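Local coordinates for WbbZ protein (Klebsiella pneumoniae subsp. pneumoniae NTUH-K2044, PDB 6X1L), which is of unproven function but belongs to the polysaccharide pyruvyl transferase family and so probably transfers a pyruvyl group to a polysaccharide, at residues L9-L14 with V121-E126; L20-V25 with K95-I100; S110-F113 with K119-V122; I128-I133 with V144-D149. All coordinates share one frame; numbering follows the deposited sequence.

Contact 1 of 4, residues L9-L14 with V121-E126; sequences LKFDLL and VVFCRE
F11 and L14, three residues apart on helix 6-21, both come down on one aromatic ring of the sheet, that of F123 in strand 120-124. The F11 ring presents an edge to one face of F123 in a T-shaped pair, the centroids 5.0 Å apart and the planes at 87°. The leading atom is CE1 of F11, which lies 3.5 Å from CD1 of F123, toward the rim of that face rather than over its middle. F11 sets out across the sheet rather than straight at it, and with CG anti to the backbone N (chi1 -168°) the end of the ring comes nearer the strand. One turn later L14 points at the sheet and meets the edge of the same ring, its CD2 branch lying 3.5 Å from CZ of F123. Face and edge of F123 are thus met by two different helix residues, which probably limits how far the ring can turn. F145 of strand 144-146 stacks with F123, while M102 and P103 touch F11. No hydrogen bond crosses here: this is apolar helix-on-sheet packing, as expected of an alpha/beta domain whose parallel sheet is covered by helices, in keeping with the family's GT-B clan.

Contact 2 of 4, residues L20-V25 with K95-I100; sequences LSHRFV and KFHKVI
The backbones of 20-25 and 95-100 stay well apart, the CA atoms of H22 and H97 being 8.7 Å from each other and those of V25 and F96 9.0 Å, because strand 67-71 runs between strands 23-27 and 98-104 and side chains must bridge the distance. The two histidines do so first. Their rings lie nearly parallel, with planes at 18°, yet are slid so far that they barely overlap, the centroids being 4.7 Å apart. NE2 of H22 sits 3.3 Å from ND1 of H97, but the angle is too poor for a hydrogen bond, and the contact is one of ring against ring. The extended first torsion of H97 (chi1 177°) carries its ring across to H22. Further in, V25 meets the end of the F96 ring: CB and CG2 of V25 are each 3.7 Å from CE2 of F96, and CG1 of V25 follows at 3.9 Å from that same ring atom. Y62 joins this apolar patch, touching both V25 and F96, and I68 of the intervening strand touches H22. Partly buried, the contact spans two next-but-one strands where they begin, at the N-terminal end of a parallel alpha/beta sheet.

Contact 3 of 4, residues S110-F113 with K119-V122; sequences SDLF and KFVV
F113 of helix 110-115 and F120 of strand 120-124 meet with their rings inclined at 40°, an oblique pairing that is neither a stack nor edge-to-face, the centroids 5.1 Å apart. The touch is made along one side of each ring: CD1 of F113 stands 3.5 Å from CD2 of F120, and CE1 of F113 lies 3.9 Å from CE2 of F120. F113 leaves the helix at a slant to the strand, and a first torsion of -69°, which puts CG beside the backbone N, carries the ring over to it. L112 approaches F120 differently. Its CG lies in the plane of the F120 ring, at the edge, 3.9 Å from CE2 of F120, and its carbonyl O also comes up to that CE2. V122, two residues along the strand, adds a looser contact through its CG2 branch, 4.2 Å from CE1 of F113. All four residues are buried; no hydrogen bond joins the two segments, and the contact is mainly apolar packing. It lies within the beta-alpha-beta unit formed by strand 98-104, helix 110-115 and strand 120-124; I101 and V99 of the first strand touch F113 and F120 respectively, while I89 and H86 of helix 84-92 reach F120 and L112.

Contact 4 of 4, residues I128-I133 with V144-D149; sequences ITFDYI and VFITDD
F130 meets I146 through a CH-pi contact: CB of I146 stands over one face of the F130 ring, 4.0 Å from its centroid and 26° off the ring normal, displaced toward the rim. The F130 side chain extends away from its own backbone N (chi1 -178°), which swings the ring out from helix 127-135 onto strand 144-146. The other contacts are apolar packing. CD1 of I146 reaches back to CB of F130 at 3.8 Å, so the isoleucine, crossing F130 at about a right angle, touches the root of the phenylalanine as well as its ring. The ring atom nearest CB of I146, CD1 of F130, is also 3.9 Å from CG2 of V144, and it rests 3.8 Å from the backbone C of F145, whose own side chain leaves from the other side of the strand. I133, one turn after F130, uses its CG2 branch, 3.6 Å from CG2 of V144. That methyl of V144 therefore serves both helix residues. Helix and strand segments run nearly antiparallel, at 162°, their axes approaching to 8.5 Å, as is usual for a beta-alpha-beta crossover. Helix 127-135 connects strands 120-124 and 144-146 in such a unit; C124 of the first strand touches F130 and V144, Y138 packs on I133 and V144, Y257 of helix 250-259 meets I146, and L14 of helix 6-21 lies against F145.

All four contacts reach one parallel six-stranded sheet; contacts 1, 3 and 4 pack helices on it, and contact 2 bridges two of its strands at their beginnings. Contact 2 lies along the chain within the span that contact 1 closes; contacts 3 and 4 follow contact 2 in series. Contacts 1 and 3 share V121 and V122 of strand 120-124, which sends F123 to helix 6-21 and F120 and V122 to helix 110-115, on opposite faces of the sheet. Contacts 1 and 4, centres about 9 Å apart, are tied by a probable hydrogen bond from C124 N to F145 O and by the R125–D149 salt bridge. Contacts 2 and 4, whose centres are about 20 Å apart, do not touch.

Contact 1 of 4, residues L9-L14 with V121-E126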
loop_
_atom_site.group_PDB
_atom_site.type_symbol
_atom_site.label_atom_id
_atom_site.label_comp_id
_atom_site.label_asym_id
_atom_site.label_seq_id
_atom_site.Cartn_x
_atom_site.Cartn_y
_atom_site.Cartn_z
ATOM N N LEU A 9 -16.641 16.869 19.945
ATOM C CA LEU A 9 -17.990 17.370 19.695
ATOM C C LEU A 9 -17.954 18.784 19.133
ATOM O O LEU A 9 -18.664 19.098 18.171
ATOM C CB LEU A 9 -18.815 17.329 20.982
ATOM C CG LEU A 9 -20.196 17.989 20.948
ATOM C CD1 LEU A 9 -21.169 17.198 20.081
ATOM C CD2 LEU A 9 -20.741 18.166 22.357
ATOM N N LYS A 10 -17.129 19.651 19.725
ATOM C CA LYS A 10 -16.966 21.003 19.199
ATOM C C LYS A 10 -16.569 20.975 17.730
ATOM O O LYS A 10 -17.080 21.763 16.923
ATOM C CB LYS A 10 -15.922 21.758 20.022
ATOM C CG LYS A 10 -15.503 23.085 19.419
ATOM C CD LYS A 10 -14.185 23.571 19.996
ATOM C CE LYS A 10 -14.310 23.910 21.469
ATOM N NZ LYS A 10 -13.009 24.367 22.025
ATOM N N PHE A 11 -15.673 20.055 17.363
ATOM C CA PHE A 11 -15.179 19.981 15.994
ATOM C C PHE A 11 -16.293 19.632 15.014
ATOM O O PHE A 11 -16.404 20.251 13.949
ATOM C CB PHE A 11 -14.046 18.956 15.920
ATOM C CG PHE A 11 -13.271 18.988 14.638
ATOM C CD1 PHE A 11 -12.509 20.093 14.304
ATOM C CD2 PHE A 11 -13.279 17.900 13.781
ATOM C CE1 PHE A 11 -11.782 20.122 13.129
ATOM C CE2 PHE A 11 -12.555 17.921 12.604
ATOM C CZ PHE A 11 -11.802 19.031 12.279
ATOM N N ASP A 12 -17.127 18.645 15.354
ATOM C CA ASP A 12 -18.226 18.252 14.477
ATOM C C ASP A 12 -19.180 19.419 14.234
ATOM O O ASP A 12 -19.449 19.793 13.087
ATOM C CB ASP A 12 -18.981 17.063 15.081
ATOM C CG ASP A 12 -18.095 15.841 15.284
ATOM O OD1 ASP A 12 -16.938 15.845 14.813
ATOM O OD2 ASP A 12 -18.558 14.873 15.923
ATOM N N LEU A 13 -19.707 20.001 15.314
ATOM C CA LEU A 13 -20.668 21.093 15.181
ATOM C C LEU A 13 -20.077 22.263 14.407
ATOM O O LEU A 13 -20.760 22.889 13.589
ATOM C CB LEU A 13 -21.132 21.546 16.566
ATOM C CG LEU A 13 -21.856 20.490 17.403
ATOM C CD1 LEU A 13 -22.025 20.954 18.839
ATOM C CD2 LEU A 13 -23.205 20.159 16.784
ATOM N N LEU A 14 -18.800 22.560 14.639
ATOM C CA LEU A 14 -18.166 23.700 13.987
ATOM C C LEU A 14 -18.097 23.510 12.476
ATOM O O LEU A 14 -18.486 24.400 11.710
ATOM C CB LEU A 14 -16.773 23.909 14.574
ATOM C CG LEU A 14 -16.075 25.246 14.363
ATOM C CD1 LEU A 14 -16.911 26.401 14.904
ATOM C CD2 LEU A 14 -14.734 25.191 15.050
ATOM N N VAL A 121 -8.683 29.966 9.269
ATOM C CA VAL A 121 -9.239 29.309 10.445
ATOM C C VAL A 121 -8.348 28.102 10.703
ATOM O O VAL A 121 -8.307 27.170 9.889
ATOM C CB VAL A 121 -10.705 28.904 10.252
ATOM C CG1 VAL A 121 -11.232 28.218 11.502
ATOM C CG2 VAL A 121 -11.549 30.132 9.920
ATOM N N VAL A 122 -7.609 28.130 11.810
ATOM C CA VAL A 122 -6.509 27.201 12.043
ATOM C C VAL A 122 -6.904 26.218 13.134
ATOM O O VAL A 122 -7.219 26.619 14.259
ATOM C CB VAL A 122 -5.214 27.932 12.425
ATOM C CG1 VAL A 122 -4.058 26.940 12.486
ATOM C CG2 VAL A 122 -4.920 29.050 11.441
ATOM N N PHE A 123 -6.857 24.927 12.811
ATOM C CA PHE A 123 -7.034 23.873 13.799
ATOM C C PHE A 123 -5.669 23.280 14.119
ATOM O O PHE A 123 -4.939 22.863 13.211
ATOM C CB PHE A 123 -7.999 22.802 13.294
ATOM C CG PHE A 123 -9.422 23.269 13.215
ATOM C CD1 PHE A 123 -10.275 23.111 14.293
ATOM C CD2 PHE A 123 -9.899 23.884 12.070
ATOM C CE1 PHE A 123 -11.584 23.555 14.231
ATOM C CE2 PHE A 123 -11.205 24.328 11.998
ATOM C CZ PHE A 123 -12.050 24.164 13.081
ATOM N N CYS A 124 -5.329 23.249 15.403
ATOM C CA CYS A 124 -4.033 22.797 15.882
ATOM C C CYS A 124 -4.189 21.452 16.576
ATOM O O CYS A 124 -5.112 21.259 17.376
ATOM C CB CYS A 124 -3.431 23.821 16.846
ATOM S SG CYS A 124 -3.584 25.528 16.258
ATOM N N ARG A 125 -3.286 20.520 16.272
ATOM C CA ARG A 125 -3.381 19.173 16.816
ATOM C C ARG A 125 -2.513 18.963 18.053
ATOM O O ARG A 125 -2.418 17.833 18.542
ATOM C CB ARG A 125 -3.038 18.136 15.738
ATOM C CG ARG A 125 -1.601 18.151 15.256
ATOM C CD ARG A 125 -1.416 17.126 14.127
ATOM N NE ARG A 125 -0.021 17.010 13.718
ATOM C CZ ARG A 125 0.400 16.240 12.719
ATOM N NH1 ARG A 125 -0.471 15.525 12.020
ATOM N NH2 ARG A 125 1.689 16.193 12.415
ATOM N N GLU A 126 -1.880 20.016 18.569
ATOM C CA GLU A 126 -1.187 19.930 19.851
ATOM C C GLU A 126 -1.010 21.336 20.417
ATOM O O GLU A 126 -1.322 22.335 19.768
ATOM C CB GLU A 126 0.158 19.200 19.733
ATOM C CG GLU A 126 0.795 19.217 18.343
ATOM C CD GLU A 126 1.514 20.511 18.041
ATOM O OE1 GLU A 126 1.655 21.346 18.966
ATOM O OE2 GLU A 126 1.944 20.690 16.881
#

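Contact 2 of 4, residues L20-V25 with K95-I100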
loop_
_atom_site.group_PDB
_atom_site.type_symbol
_atom_site.label_atom_id
_atom_site.label_comp_id
_atom_site.label_asym_id
_atom_site.label_seq_id
_atom_site.Cartn_x
_atom_site.Cartn_y
_atom_site.Cartn_z
ATOM N N LEU A 20 -23.197 24.828 6.355
ATOM C CA LEU A 20 -24.457 25.490 6.037
ATOM C C LEU A 20 -24.236 26.747 5.208
ATOM O O LEU A 20 -25.064 27.078 4.352
ATOM C CB LEU A 20 -25.209 25.831 7.323
ATOM C CG LEU A 20 -25.718 24.645 8.141
ATOM C CD1 LEU A 20 -26.206 25.106 9.505
ATOM C CD2 LEU A 20 -26.825 23.920 7.392
ATOM N N SER A 21 -23.122 27.445 5.429
ATOM C CA SER A 21 -22.901 28.753 4.825
ATOM C C SER A 21 -22.112 28.687 3.523
ATOM O O SER A 21 -22.374 29.469 2.605
ATOM C CB SER A 21 -22.179 29.668 5.816
ATOM O OG SER A 21 -22.892 29.757 7.037
ATOM N N HIS A 22 -21.143 27.781 3.425
ATOM C CA HIS A 22 -20.254 27.715 2.277
ATOM C C HIS A 22 -20.074 26.264 1.858
ATOM O O HIS A 22 -20.293 25.337 2.640
ATOM C CB HIS A 22 -18.883 28.340 2.587
ATOM C CG HIS A 22 -18.959 29.689 3.237
ATOM N ND1 HIS A 22 -19.089 29.853 4.599
ATOM C CD2 HIS A 22 -18.917 30.937 2.710
ATOM C CE1 HIS A 22 -19.129 31.143 4.884
ATOM N NE2 HIS A 22 -19.026 31.822 3.757
ATOM N N ARG A 23 -19.668 26.068 0.610
ATOM C CA ARG A 23 -19.359 24.726 0.144
ATOM C C ARG A 23 -17.870 24.450 0.312
ATOM O O ARG A 23 -17.033 25.354 0.229
ATOM C CB ARG A 23 -19.782 24.533 -1.313
ATOM C CG ARG A 23 -18.751 24.954 -2.326
ATOM C CD ARG A 23 -19.171 24.588 -3.734
ATOM N NE ARG A 23 -18.231 25.118 -4.716
ATOM C CZ ARG A 23 -18.345 24.948 -6.027
ATOM N NH1 ARG A 23 -19.361 24.255 -6.521
ATOM N NH2 ARG A 23 -17.439 25.470 -6.842
ATOM N N PHE A 24 -17.547 23.187 0.575
ATOM C CA PHE A 24 -16.185 22.792 0.900
ATOM C C PHE A 24 -15.434 22.397 -0.365
ATOM O O PHE A 24 -15.916 21.575 -1.152
ATOM C CB PHE A 24 -16.178 21.625 1.890
ATOM C CG PHE A 24 -16.647 21.985 3.272
ATOM C CD1 PHE A 24 -16.967 23.295 3.603
ATOM C CD2 PHE A 24 -16.756 21.008 4.248
ATOM C CE1 PHE A 24 -17.393 23.615 4.873
ATOM C CE2 PHE A 24 -17.180 21.325 5.525
ATOM C CZ PHE A 24 -17.500 22.628 5.837
ATOM N N VAL A 25 -14.259 22.987 -0.556
ATOM C CA VAL A 25 -13.303 22.565 -1.574
ATOM C C VAL A 25 -12.122 21.968 -0.825
ATOM O O VAL A 25 -11.416 22.682 -0.101
ATOM C CB VAL A 25 -12.861 23.729 -2.470
ATOM C CG1 VAL A 25 -11.895 23.234 -3.537
ATOM C CG2 VAL A 25 -14.070 24.411 -3.098
ATOM N N LYS A 95 -8.367 32.725 -3.910
ATOM C CA LYS A 95 -9.503 32.152 -4.624
ATOM C C LYS A 95 -10.718 31.917 -3.736
ATOM O O LYS A 95 -11.833 31.816 -4.257
ATOM C CB LYS A 95 -9.113 30.817 -5.267
ATOM C CG LYS A 95 -7.981 30.872 -6.277
ATOM C CD LYS A 95 -7.684 29.469 -6.800
ATOM C CE LYS A 95 -6.502 29.453 -7.756
ATOM N NZ LYS A 95 -6.225 28.075 -8.254
ATOM N N PHE A 96 -10.534 31.813 -2.423
ATOM C CA PHE A 96 -11.589 31.351 -1.535
ATOM C C PHE A 96 -11.969 32.424 -0.520
ATOM O O PHE A 96 -11.225 33.378 -0.274
ATOM C CB PHE A 96 -11.166 30.069 -0.805
ATOM C CG PHE A 96 -10.794 28.943 -1.732
ATOM C CD1 PHE A 96 -9.479 28.758 -2.129
ATOM C CD2 PHE A 96 -11.762 28.080 -2.219
ATOM C CE1 PHE A 96 -9.134 27.723 -2.987
ATOM C CE2 PHE A 96 -11.424 27.046 -3.078
ATOM C CZ PHE A 96 -10.108 26.870 -3.461
ATOM N N HIS A 97 -13.157 32.248 0.066
ATOM C CA HIS A 97 -13.621 33.150 1.116
ATOM C C HIS A 97 -12.832 32.944 2.404
ATOM O O HIS A 97 -12.454 33.916 3.072
ATOM C CB HIS A 97 -15.115 32.936 1.355
ATOM C CG HIS A 97 -15.680 33.763 2.469
ATOM N ND1 HIS A 97 -16.011 33.232 3.696
ATOM C CD2 HIS A 97 -15.984 35.082 2.536
ATOM C CE1 HIS A 97 -16.487 34.186 4.474
ATOM N NE2 HIS A 97 -16.481 35.319 3.794
ATOM N N LYS A 98 -12.582 31.688 2.765
ATOM C CA LYS A 98 -11.792 31.328 3.933
ATOM C C LYS A 98 -10.924 30.130 3.583
ATOM O O LYS A 98 -11.204 29.393 2.634
ATOM C CB LYS A 98 -12.668 30.975 5.144
ATOM C CG LYS A 98 -13.521 32.106 5.678
ATOM C CD LYS A 98 -12.663 33.187 6.296
ATOM C CE LYS A 98 -13.520 34.278 6.912
ATOM N NZ LYS A 98 -12.673 35.369 7.453
ATOM N N VAL A 99 -9.867 29.940 4.363
ATOM C CA VAL A 99 -9.046 28.739 4.293
ATOM C C VAL A 99 -9.061 28.099 5.671
ATOM O O VAL A 99 -8.594 28.697 6.651
ATOM C CB VAL A 99 -7.613 29.032 3.831
ATOM C CG1 VAL A 99 -6.716 27.831 4.107
ATOM C CG2 VAL A 99 -7.604 29.357 2.347
ATOM N N ILE A 100 -9.610 26.891 5.752
ATOM C CA ILE A 100 -9.673 26.133 6.994
ATOM C C ILE A 100 -8.537 25.120 6.984
ATOM O O ILE A 100 -8.491 24.234 6.121
ATOM C CB ILE A 100 -11.031 25.436 7.163
ATOM C CG1 ILE A 100 -12.155 26.466 7.258
ATOM C CG2 ILE A 100 -11.016 24.547 8.396
ATOM C CD1 ILE A 100 -13.523 25.851 7.437
#

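Contact 3 of 4, residues S110-F113 with K119-V122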
loop_
_atom_site.group_PDB
_atom_site.type_symbol
_atom_site.label_atom_id
_atom_site.label_comp_id
_atom_site.label_asym_id
_atom_site.label_seq_id
_atom_site.Cartn_x
_atom_site.Cartn_y
_atom_site.Cartn_z
ATOM N N SER A 110 5.668 32.574 10.134
ATOM C CA SER A 110 4.922 33.602 10.853
ATOM C C SER A 110 4.387 34.673 9.913
ATOM O O SER A 110 3.311 35.228 10.161
ATOM C CB SER A 110 5.800 34.228 11.938
ATOM O OG SER A 110 7.029 34.691 11.408
ATOM N N ASP A 111 5.116 34.974 8.834
ATOM C CA ASP A 111 4.640 35.956 7.866
ATOM C C ASP A 111 3.347 35.504 7.197
ATOM O O ASP A 111 2.473 36.331 6.916
ATOM C CB ASP A 111 5.722 36.221 6.818
ATOM C CG ASP A 111 5.330 37.305 5.823
ATOM O OD1 ASP A 111 4.466 38.147 6.152
ATOM O OD2 ASP A 111 5.889 37.313 4.706
ATOM N N LEU A 112 3.200 34.202 6.944
ATOM C CA LEU A 112 1.993 33.709 6.286
ATOM C C LEU A 112 0.761 33.894 7.163
ATOM O O LEU A 112 -0.304 34.291 6.674
ATOM C CB LEU A 112 2.162 32.237 5.912
ATOM C CG LEU A 112 0.977 31.605 5.181
ATOM C CD1 LEU A 112 0.815 32.208 3.793
ATOM C CD2 LEU A 112 1.130 30.094 5.105
ATOM N N PHE A 113 0.881 33.622 8.464
ATOM C CA PHE A 113 -0.294 33.631 9.324
ATOM C C PHE A 113 -0.632 35.028 9.832
ATOM O O PHE A 113 -1.808 35.318 10.077
ATOM C CB PHE A 113 -0.097 32.652 10.482
ATOM C CG PHE A 113 -0.086 31.217 10.044
ATOM C CD1 PHE A 113 -1.274 30.525 9.870
ATOM C CD2 PHE A 113 1.108 30.570 9.771
ATOM C CE1 PHE A 113 -1.270 29.206 9.450
ATOM C CE2 PHE A 113 1.118 29.250 9.349
ATOM C CZ PHE A 113 -0.072 28.569 9.190
ATOM N N LYS A 119 -8.420 35.527 6.834
ATOM C CA LYS A 119 -8.953 34.436 6.032
ATOM C C LYS A 119 -8.695 33.056 6.614
ATOM O O LYS A 119 -9.374 32.105 6.212
ATOM C CB LYS A 119 -8.382 34.491 4.606
ATOM C CG LYS A 119 -8.434 35.882 3.993
ATOM C CD LYS A 119 -8.234 35.849 2.489
ATOM C CE LYS A 119 -9.437 35.248 1.790
ATOM N NZ LYS A 119 -9.285 35.306 0.312
ATOM N N PHE A 120 -7.767 32.924 7.559
ATOM C CA PHE A 120 -7.376 31.631 8.104
ATOM C C PHE A 120 -8.265 31.228 9.272
ATOM O O PHE A 120 -8.555 32.035 10.159
ATOM C CB PHE A 120 -5.922 31.659 8.581
ATOM C CG PHE A 120 -4.920 31.322 7.522
ATOM C CD1 PHE A 120 -5.250 30.492 6.467
ATOM C CD2 PHE A 120 -3.633 31.828 7.593
ATOM C CE1 PHE A 120 -4.314 30.178 5.500
ATOM C CE2 PHE A 120 -2.696 31.520 6.631
ATOM C CZ PHE A 120 -3.035 30.697 5.583
ATOM N N VAL A 121 -8.683 29.966 9.269
ATOM C CA VAL A 121 -9.239 29.309 10.445
ATOM C C VAL A 121 -8.348 28.102 10.703
ATOM O O VAL A 121 -8.307 27.170 9.889
ATOM C CB VAL A 121 -10.705 28.904 10.252
ATOM C CG1 VAL A 121 -11.232 28.218 11.502
ATOM C CG2 VAL A 121 -11.549 30.132 9.920
ATOM N N VAL A 122 -7.609 28.130 11.810
ATOM C CA VAL A 122 -6.509 27.201 12.043
ATOM C C VAL A 122 -6.904 26.218 13.134
ATOM O O VAL A 122 -7.219 26.619 14.259
ATOM C CB VAL A 122 -5.214 27.932 12.425
ATOM C CG1 VAL A 122 -4.058 26.940 12.486
ATOM C CG2 VAL A 122 -4.920 29.050 11.441
#

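Contact 4 of 4, residues I128-I133 with V144-D149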
loop_
_atom_site.group_PDB
_atom_site.type_symbol
_atom_site.label_atom_id
_atom_site.label_comp_id
_atom_site.label_asym_id
_atom_site.label_seq_id
_atom_site.Cartn_x
_atom_site.Cartn_y
_atom_site.Cartn_z
ATOM N N ILE A 128 1.690 23.093 21.326
ATOM C CA ILE A 128 2.759 23.972 20.865
ATOM C C ILE A 128 2.288 24.794 19.675
ATOM O O ILE A 128 2.509 26.009 19.612
ATOM C CB ILE A 128 4.020 23.156 20.530
ATOM C CG1 ILE A 128 4.524 22.426 21.776
ATOM C CG2 ILE A 128 5.101 24.067 19.961
ATOM C CD1 ILE A 128 5.862 21.757 21.591
ATOM N N THR A 129 1.617 24.148 18.721
ATOM C CA THR A 129 1.049 24.876 17.592
ATOM C C THR A 129 -0.047 25.832 18.050
ATOM O O THR A 129 -0.128 26.969 17.571
ATOM C CB THR A 129 0.510 23.889 16.553
ATOM O OG1 THR A 129 1.600 23.139 16.008
ATOM C CG2 THR A 129 -0.198 24.622 15.425
ATOM N N PHE A 130 -0.889 25.393 18.989
ATOM C CA PHE A 130 -1.985 26.230 19.459
ATOM C C PHE A 130 -1.464 27.501 20.117
ATOM O O PHE A 130 -1.944 28.604 19.831
ATOM C CB PHE A 130 -2.866 25.438 20.427
ATOM C CG PHE A 130 -4.060 26.203 20.921
ATOM C CD1 PHE A 130 -5.073 26.567 20.050
ATOM C CD2 PHE A 130 -4.174 26.550 22.256
ATOM C CE1 PHE A 130 -6.174 27.273 20.499
ATOM C CE2 PHE A 130 -5.275 27.257 22.713
ATOM C CZ PHE A 130 -6.276 27.618 21.832
ATOM N N ASP A 131 -0.472 27.369 21.003
ATOM C CA ASP A 131 0.082 28.549 21.661
ATOM C C ASP A 131 0.835 29.434 20.678
ATOM O O ASP A 131 0.856 30.657 20.840
ATOM C CB ASP A 131 0.999 28.135 22.810
ATOM C CG ASP A 131 0.247 27.476 23.943
ATOM O OD1 ASP A 131 -0.990 27.628 23.998
ATOM O OD2 ASP A 131 0.892 26.813 24.782
ATOM N N TYR A 132 1.447 28.840 19.653
ATOM C CA TYR A 132 2.136 29.638 18.646
ATOM C C TYR A 132 1.150 30.488 17.851
ATOM O O TYR A 132 1.304 31.715 17.765
ATOM C CB TYR A 132 2.944 28.720 17.724
ATOM C CG TYR A 132 3.433 29.385 16.458
ATOM C CD1 TYR A 132 4.075 30.616 16.496
ATOM C CD2 TYR A 132 3.266 28.769 15.225
ATOM C CE1 TYR A 132 4.519 31.222 15.341
ATOM C CE2 TYR A 132 3.711 29.364 14.067
ATOM C CZ TYR A 132 4.338 30.588 14.128
ATOM O OH TYR A 132 4.780 31.182 12.970
ATOM N N ILE A 133 0.120 29.859 17.280
ATOM C CA ILE A 133 -0.838 30.597 16.458
ATOM C C ILE A 133 -1.548 31.662 17.283
ATOM O O ILE A 133 -1.710 32.806 16.837
ATOM C CB ILE A 133 -1.845 29.637 15.801
ATOM C CG1 ILE A 133 -1.122 28.620 14.914
ATOM C CG2 ILE A 133 -2.865 30.423 14.990
ATOM C CD1 ILE A 133 -0.318 29.251 13.797
ATOM N N VAL A 144 -8.789 30.220 15.711
ATOM C CA VAL A 144 -7.798 29.210 16.070
ATOM C C VAL A 144 -8.427 28.274 17.094
ATOM O O VAL A 144 -9.102 28.723 18.026
ATOM C CB VAL A 144 -6.483 29.822 16.597
ATOM C CG1 VAL A 144 -6.712 30.657 17.856
ATOM C CG2 VAL A 144 -5.449 28.729 16.845
ATOM N N PHE A 145 -8.240 26.969 16.890
ATOM C CA PHE A 145 -8.815 25.933 17.734
ATOM C C PHE A 145 -7.778 24.839 17.940
ATOM O O PHE A 145 -6.823 24.707 17.170
ATOM C CB PHE A 145 -10.079 25.306 17.119
ATOM C CG PHE A 145 -11.134 26.297 16.724
ATOM C CD1 PHE A 145 -12.239 26.509 17.532
ATOM C CD2 PHE A 145 -11.038 26.999 15.531
ATOM C CE1 PHE A 145 -13.217 27.409 17.168
ATOM C CE2 PHE A 145 -12.014 27.908 15.166
ATOM C CZ PHE A 145 -13.102 28.112 15.984
ATOM N N ILE A 146 -7.989 24.030 18.976
ATOM C CA ILE A 146 -7.121 22.899 19.272
ATOM C C ILE A 146 -7.981 21.647 19.387
ATOM O O ILE A 146 -9.050 21.672 20.009
ATOM C CB ILE A 146 -6.296 23.129 20.555
ATOM C CG1 ILE A 146 -5.362 21.945 20.815
ATOM C CG2 ILE A 146 -7.201 23.385 21.752
ATOM C CD1 ILE A 146 -4.288 22.233 21.836
ATOM N N THR A 147 -7.525 20.559 18.773
ATOM C CA THR A 147 -8.246 19.296 18.821
ATOM C C THR A 147 -7.304 18.207 18.327
ATOM O O THR A 147 -6.211 18.486 17.832
ATOM C CB THR A 147 -9.539 19.356 17.996
ATOM O OG1 THR A 147 -10.283 18.143 18.162
ATOM C CG2 THR A 147 -9.237 19.582 16.525
ATOM N N ASP A 148 -7.733 16.958 18.483
ATOM C CA ASP A 148 -6.886 15.827 18.128
ATOM C C ASP A 148 -6.618 15.779 16.628
ATOM O O ASP A 148 -7.438 16.205 15.810
ATOM C CB ASP A 148 -7.534 14.515 18.573
ATOM C CG ASP A 148 -7.470 14.313 20.072
ATOM O OD1 ASP A 148 -6.406 14.587 20.667
ATOM O OD2 ASP A 148 -8.487 13.883 20.657
ATOM N N ASP A 149 -5.443 15.254 16.276
ATOM C CA ASP A 149 -5.163 14.868 14.897
ATOM C C ASP A 149 -6.335 14.076 14.332
ATOM O O ASP A 149 -7.019 13.343 15.053
ATOM C CB ASP A 149 -3.876 14.039 14.835
ATOM C CG ASP A 149 -3.522 13.595 13.418
ATOM O OD1 ASP A 149 -2.857 14.366 12.689
ATOM O OD2 ASP A 149 -3.905 12.469 13.033
#